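Local coordinates for protein intracellular serine protease (Bacillus licheniformis, PDB 4ZOQ) that probably acts as a subtilisin-like serine endopeptidase that cuts lanthipeptide precursors at a specific sequence, at residues Arg40-Leu54 with Ala98-Asp110. Residues are numbered along the deposited sequence; the frame is centred on the assembly and turned at random.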
loop_
_atom_site.group_PDB
_atom_site.type_symbol
_atom_site.label_atom_id
_atom_site.label_comp_id
_atom_site.label_asym_id
_atom_site.label_seq_id
_atom_site.Cartn_x
_atom_site.Cartn_y
_atom_site.Cartn_z
ATOM N N ARG B 40 19.679 6.097 5.719
ATOM C CA ARG B 40 18.528 6.885 6.090
ATOM C C ARG B 40 17.585 7.022 4.904
ATOM O O ARG B 40 16.515 7.619 5.035
ATOM C CB ARG B 40 18.998 8.250 6.602
ATOM C CG ARG B 40 18.159 8.860 7.705
ATOM C CD ARG B 40 18.883 10.049 8.385
ATOM N NE ARG B 40 18.102 10.535 9.518
ATOM C CZ ARG B 40 17.028 11.315 9.388
ATOM N NH1 ARG B 40 16.643 11.710 8.181
ATOM N NH2 ARG B 40 16.349 11.713 10.452
ATOM N N GLY B 41 17.993 6.477 3.748
ATOM C CA GLY B 41 17.220 6.599 2.520
ATOM C C GLY B 41 17.652 7.732 1.603
ATOM O O GLY B 41 18.190 8.752 2.062
ATOM N N HIS B 42 17.435 7.558 0.302
ATOM C CA HIS B 42 17.757 8.599 -0.681
ATOM C C HIS B 42 16.530 9.391 -1.075
ATOM O O HIS B 42 15.507 8.815 -1.392
ATOM C CB HIS B 42 18.418 8.012 -1.945
ATOM C CG HIS B 42 19.784 7.434 -1.707
ATOM N ND1 HIS B 42 20.556 6.896 -2.719
ATOM C CD2 HIS B 42 20.500 7.278 -0.570
ATOM C CE1 HIS B 42 21.689 6.448 -2.219
ATOM N NE2 HIS B 42 21.680 6.660 -0.914
ATOM N N PRO B 43 16.638 10.727 -1.062
ATOM C CA PRO B 43 15.537 11.560 -1.544
ATOM C C PRO B 43 15.089 11.213 -2.962
ATOM O O PRO B 43 13.931 11.447 -3.254
ATOM C CB PRO B 43 16.129 12.977 -1.498
ATOM C CG PRO B 43 17.151 12.921 -0.436
ATOM C CD PRO B 43 17.723 11.532 -0.465
ATOM N N ASP B 44 15.962 10.673 -3.811
ATOM C CA ASP B 44 15.580 10.357 -5.203
ATOM C C ASP B 44 15.156 8.900 -5.398
ATOM O O ASP B 44 15.002 8.441 -6.527
ATOM C CB ASP B 44 16.706 10.712 -6.189
ATOM C CG ASP B 44 17.903 9.848 -6.022
ATOM O OD1 ASP B 44 18.096 9.350 -4.902
ATOM O OD2 ASP B 44 18.663 9.682 -6.989
ATOM N N VAL B 45 15.039 8.161 -4.302
ATOM C CA VAL B 45 14.250 6.933 -4.310
ATOM C C VAL B 45 12.818 7.317 -3.933
ATOM O O VAL B 45 12.589 7.990 -2.927
ATOM C CB VAL B 45 14.785 5.867 -3.335
ATOM C CG1 VAL B 45 13.720 4.810 -3.042
ATOM C CG2 VAL B 45 16.084 5.269 -3.853
ATOM N N LYS B 46 11.852 6.936 -4.757
ATOM C CA LYS B 46 10.484 7.424 -4.555
ATOM C C LYS B 46 9.523 6.264 -4.258
ATOM O O LYS B 46 9.501 5.247 -4.978
ATOM C CB LYS B 46 9.989 8.203 -5.797
ATOM C CG LYS B 46 10.743 9.499 -6.060
ATOM C CD LYS B 46 10.072 10.354 -7.136
ATOM C CE LYS B 46 10.225 9.761 -8.527
ATOM N NZ LYS B 46 9.435 10.585 -9.504
ATOM N N VAL B 47 8.732 6.430 -3.206
ATOM C CA VAL B 47 7.708 5.462 -2.827
ATOM C C VAL B 47 6.342 6.063 -3.125
ATOM O O VAL B 47 6.011 7.149 -2.641
ATOM C CB VAL B 47 7.808 5.068 -1.325
ATOM C CG1 VAL B 47 6.671 4.147 -0.918
ATOM C CG2 VAL B 47 9.176 4.434 -1.016
ATOM N N ALA B 48 5.563 5.372 -3.951
ATOM C CA ALA B 48 4.224 5.824 -4.296
ATOM C C ALA B 48 3.221 5.384 -3.230
ATOM O O ALA B 48 3.153 4.219 -2.858
ATOM C CB ALA B 48 3.824 5.313 -5.647
ATOM N N LEU B 49 2.474 6.350 -2.725
ATOM C CA LEU B 49 1.496 6.138 -1.682
ATOM C C LEU B 49 0.084 6.115 -2.255
ATOM O O LEU B 49 -0.542 7.169 -2.372
ATOM C CB LEU B 49 1.598 7.255 -0.652
ATOM C CG LEU B 49 0.693 7.061 0.566
ATOM C CD1 LEU B 49 1.381 6.222 1.617
ATOM C CD2 LEU B 49 0.216 8.407 1.135
ATOM N N ILE B 50 -0.417 4.938 -2.633
ATOM C CA ILE B 50 -1.769 4.850 -3.199
ATOM C C ILE B 50 -2.762 4.716 -2.060
ATOM O O ILE B 50 -3.017 3.621 -1.568
ATOM C CB ILE B 50 -1.919 3.660 -4.172
ATOM C CG1 ILE B 50 -0.918 3.800 -5.305
ATOM C CG2 ILE B 50 -3.319 3.578 -4.713
ATOM C CD1 ILE B 50 -1.029 2.805 -6.316
ATOM N N ASP B 51 -3.359 5.830 -1.663
ATOM C CA ASP B 51 -4.075 5.854 -0.409
ATOM C C ASP B 51 -5.094 6.980 -0.459
ATOM O O ASP B 51 -5.609 7.298 -1.531
ATOM C CB ASP B 51 -3.104 6.047 0.765
ATOM C CG ASP B 51 -3.503 5.246 2.019
ATOM O OD1 ASP B 51 -4.603 5.484 2.579
ATOM O OD2 ASP B 51 -2.682 4.437 2.492
ATOM N N SER B 52 -5.378 7.566 0.704
ATOM C CA SER B 52 -6.432 8.577 0.852
ATOM C C SER B 52 -5.908 10.019 0.798
ATOM O O SER B 52 -6.531 10.939 1.340
ATOM C CB SER B 52 -7.201 8.364 2.156
ATOM O OG SER B 52 -6.420 8.750 3.269
ATOM N N GLY B 53 -4.753 10.215 0.180
ATOM C CA GLY B 53 -4.161 11.537 0.113
ATOM C C GLY B 53 -3.085 11.678 1.155
ATOM O O GLY B 53 -2.571 10.695 1.661
ATOM N N LEU B 54 -2.758 12.900 1.526
ATOM C CA LEU B 54 -1.667 13.068 2.462
ATOM C C LEU B 54 -1.705 14.442 3.068
ATOM O O LEU B 54 -1.944 15.429 2.387
ATOM C CB LEU B 54 -0.326 12.811 1.770
ATOM C CG LEU B 54 0.982 12.890 2.557
ATOM C CD1 LEU B 54 0.944 11.992 3.783
ATOM C CD2 LEU B 54 2.114 12.471 1.685
ATOM N N ALA B 98 12.421 4.914 6.853
ATOM C CA ALA B 98 13.230 5.530 5.814
ATOM C C ALA B 98 12.899 7.004 5.718
ATOM O O ALA B 98 12.140 7.417 4.835
ATOM C CB ALA B 98 12.984 4.864 4.491
ATOM N N PRO B 99 13.440 7.797 6.644
ATOM C CA PRO B 99 12.980 9.184 6.765
ATOM C C PRO B 99 13.343 10.080 5.588
ATOM O O PRO B 99 12.691 11.095 5.413
ATOM C CB PRO B 99 13.643 9.670 8.075
ATOM C CG PRO B 99 14.646 8.635 8.452
ATOM C CD PRO B 99 14.238 7.353 7.801
ATOM N N ASP B 100 14.295 9.691 4.755
ATOM C CA ASP B 100 14.707 10.572 3.671
ATOM C C ASP B 100 14.220 10.163 2.275
ATOM O O ASP B 100 14.428 10.923 1.331
ATOM C CB ASP B 100 16.237 10.684 3.662
ATOM C CG ASP B 100 16.761 11.516 4.811
ATOM O OD1 ASP B 100 16.013 12.414 5.239
ATOM O OD2 ASP B 100 17.888 11.244 5.309
ATOM N N VAL B 101 13.582 8.997 2.121
ATOM C CA VAL B 101 13.048 8.644 0.797
ATOM C C VAL B 101 11.883 9.542 0.464
ATOM O O VAL B 101 11.201 10.049 1.360
ATOM C CB VAL B 101 12.606 7.184 0.683
ATOM C CG1 VAL B 101 13.823 6.275 0.708
ATOM C CG2 VAL B 101 11.603 6.837 1.757
ATOM N N THR B 102 11.642 9.760 -0.829
ATOM C CA THR B 102 10.566 10.674 -1.194
ATOM C C THR B 102 9.241 9.916 -1.169
ATOM O O THR B 102 9.188 8.732 -1.502
ATOM C CB THR B 102 10.819 11.318 -2.586
ATOM O OG1 THR B 102 11.945 12.205 -2.503
ATOM C CG2 THR B 102 9.609 12.097 -3.057
ATOM N N ILE B 103 8.177 10.572 -0.719
ATOM C CA ILE B 103 6.882 9.912 -0.692
ATOM C C ILE B 103 5.911 10.678 -1.583
ATOM O O ILE B 103 5.703 11.862 -1.384
ATOM C CB ILE B 103 6.296 9.821 0.748
ATOM C CG1 ILE B 103 7.148 8.933 1.654
ATOM C CG2 ILE B 103 4.875 9.292 0.723
ATOM C CD1 ILE B 103 6.826 9.100 3.155
ATOM N N THR B 104 5.289 10.002 -2.542
ATOM C CA THR B 104 4.333 10.672 -3.420
ATOM C C THR B 104 2.922 10.134 -3.241
ATOM O O THR B 104 2.674 8.959 -3.505
ATOM C CB THR B 104 4.694 10.495 -4.903
ATOM O OG1 THR B 104 6.088 10.752 -5.120
ATOM C CG2 THR B 104 3.832 11.401 -5.767
ATOM N N PRO B 105 1.979 11.009 -2.866
ATOM C CA PRO B 105 0.589 10.581 -2.642
ATOM C C PRO B 105 -0.180 10.438 -3.958
ATOM O O PRO B 105 -0.176 11.375 -4.762
ATOM C CB PRO B 105 0.000 11.716 -1.789
ATOM C CG PRO B 105 0.780 12.952 -2.230
ATOM C CD PRO B 105 2.172 12.460 -2.639
ATOM N N TYR B 106 -0.767 9.263 -4.187
ATOM C CA TYR B 106 -1.733 9.044 -5.250
ATOM C C TYR B 106 -3.072 8.774 -4.607
ATOM O O TYR B 106 -3.366 7.624 -4.239
ATOM C CB TYR B 106 -1.340 7.874 -6.148
ATOM C CG TYR B 106 -0.117 8.132 -7.008
ATOM C CD1 TYR B 106 1.156 8.184 -6.447
ATOM C CD2 TYR B 106 -0.236 8.319 -8.373
ATOM C CE1 TYR B 106 2.273 8.409 -7.218
ATOM C CE2 TYR B 106 0.883 8.542 -9.169
ATOM C CZ TYR B 106 2.134 8.588 -8.581
ATOM O OH TYR B 106 3.246 8.812 -9.355
ATOM N N GLN B 107 -3.879 9.829 -4.484
ATOM C CA GLN B 107 -5.142 9.783 -3.746
ATOM C C GLN B 107 -6.261 9.108 -4.529
ATOM O O GLN B 107 -6.798 9.664 -5.486
ATOM C CB GLN B 107 -5.575 11.197 -3.328
ATOM C CG GLN B 107 -6.886 11.199 -2.552
ATOM C CD GLN B 107 -7.136 12.517 -1.836
ATOM O OE1 GLN B 107 -6.386 13.472 -1.999
ATOM N NE2 GLN B 107 -8.153 12.549 -0.994
ATOM N N VAL B 108 -6.599 7.894 -4.124
ATOM C CA VAL B 108 -7.658 7.139 -4.785
ATOM C C VAL B 108 -8.768 6.760 -3.821
ATOM O O VAL B 108 -9.726 6.098 -4.197
ATOM C CB VAL B 108 -7.097 5.880 -5.440
ATOM C CG1 VAL B 108 -5.996 6.241 -6.416
ATOM C CG2 VAL B 108 -6.556 4.929 -4.375
ATOM N N LEU B 109 -8.628 7.189 -2.575
ATOM C CA LEU B 109 -9.618 6.919 -1.537
ATOM C C LEU B 109 -10.053 8.208 -0.865
ATOM O O LEU B 109 -9.296 9.195 -0.799
ATOM C CB LEU B 109 -9.071 5.970 -0.458
ATOM C CG LEU B 109 -8.457 4.623 -0.836
ATOM C CD1 LEU B 109 -7.834 3.990 0.401
ATOM C CD2 LEU B 109 -9.510 3.716 -1.438
ATOM N N ASP B 110 -11.307 8.222 -0.447
ATOM C CA ASP B 110 -11.802 9.198 0.511
ATOM C C ASP B 110 -12.830 8.496 1.378
ATOM O O ASP B 110 -12.841 7.267 1.430
ATOM C CB ASP B 110 -12.341 10.463 -0.167
ATOM C CG ASP B 110 -13.446 10.184 -1.170
ATOM O OD1 ASP B 110 -13.981 9.049 -1.242
ATOM O OD2 ASP B 110 -13.775 11.141 -1.900
HETATM O O HOH W 1 20.117 10.366 3.934
#
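Leu49 lays its CB 4.1 Å from Ile103 CG2, and Leu54 sets its CB against the ring of Pro105; together with Val47 these apolar side chains cover the sheet face that packs on helix 86-97. The other face, under helix 116-128, takes Ala48, Ile50 and Tyr106. A small side chain suits Ala48, whose CB lies 3.8 Å from Tyr106 CE1, obliquely to the ring, with Ala126 of that helix also against it; the tyrosine hydroxyl bonds to Asp129. Farther along, chi1 of -59° puts Ile50 CG1 beside the backbone N and CG2 anti to it, where CG2 meets Val108 CG2 at 3.5 Å.

Between the faces, strands 46-51 and 102-107 run parallel, 26° apart, with the alternating hydrogen bonds of parallel strands: Val47 and Leu49 each donate to and accept from strand 102-107. Pro105 fits because strand 46-51 takes its bonds from the N-H groups of Thr104 and Tyr106 on either side. At the C-terminal end Asp51 O accepts from Val108 N at 2.8 Å and Leu109 N at 3.2 Å, while its carboxylate turns to His86 and Thr90. Gly53 has backbone angles that call for glycine, and a CB there would strike Gln107 OE1.

At the opposite end the contact becomes polar. Arg40 O takes the N-H of Asp100, and Pro99 CG sits over the centre of one guanidinium face of Arg40, 3.6 Å above that plane. Arg40 NH1 makes a salt bridge to Asp100 OD1 at 3.1 Å and a hydrogen bond to OD2, which lies in the guanidinium plane but is met from above the carboxylate plane. With an alanine here the cation is gone, which is likely to leave the Asp100 carboxylate without its charged mate and Pro99 without the flat group against it. A water donates to both Asp100 OD2 and Gly41 O; Gly41 too has glycine's backbone angles, and a CB would run into Val101 CG1.

Apolar faces and backbone bonds thus fix the central strands of the subtilase fold, holding Asp51, the predicted charge-relay aspartate, at a strand end where it can meet His86.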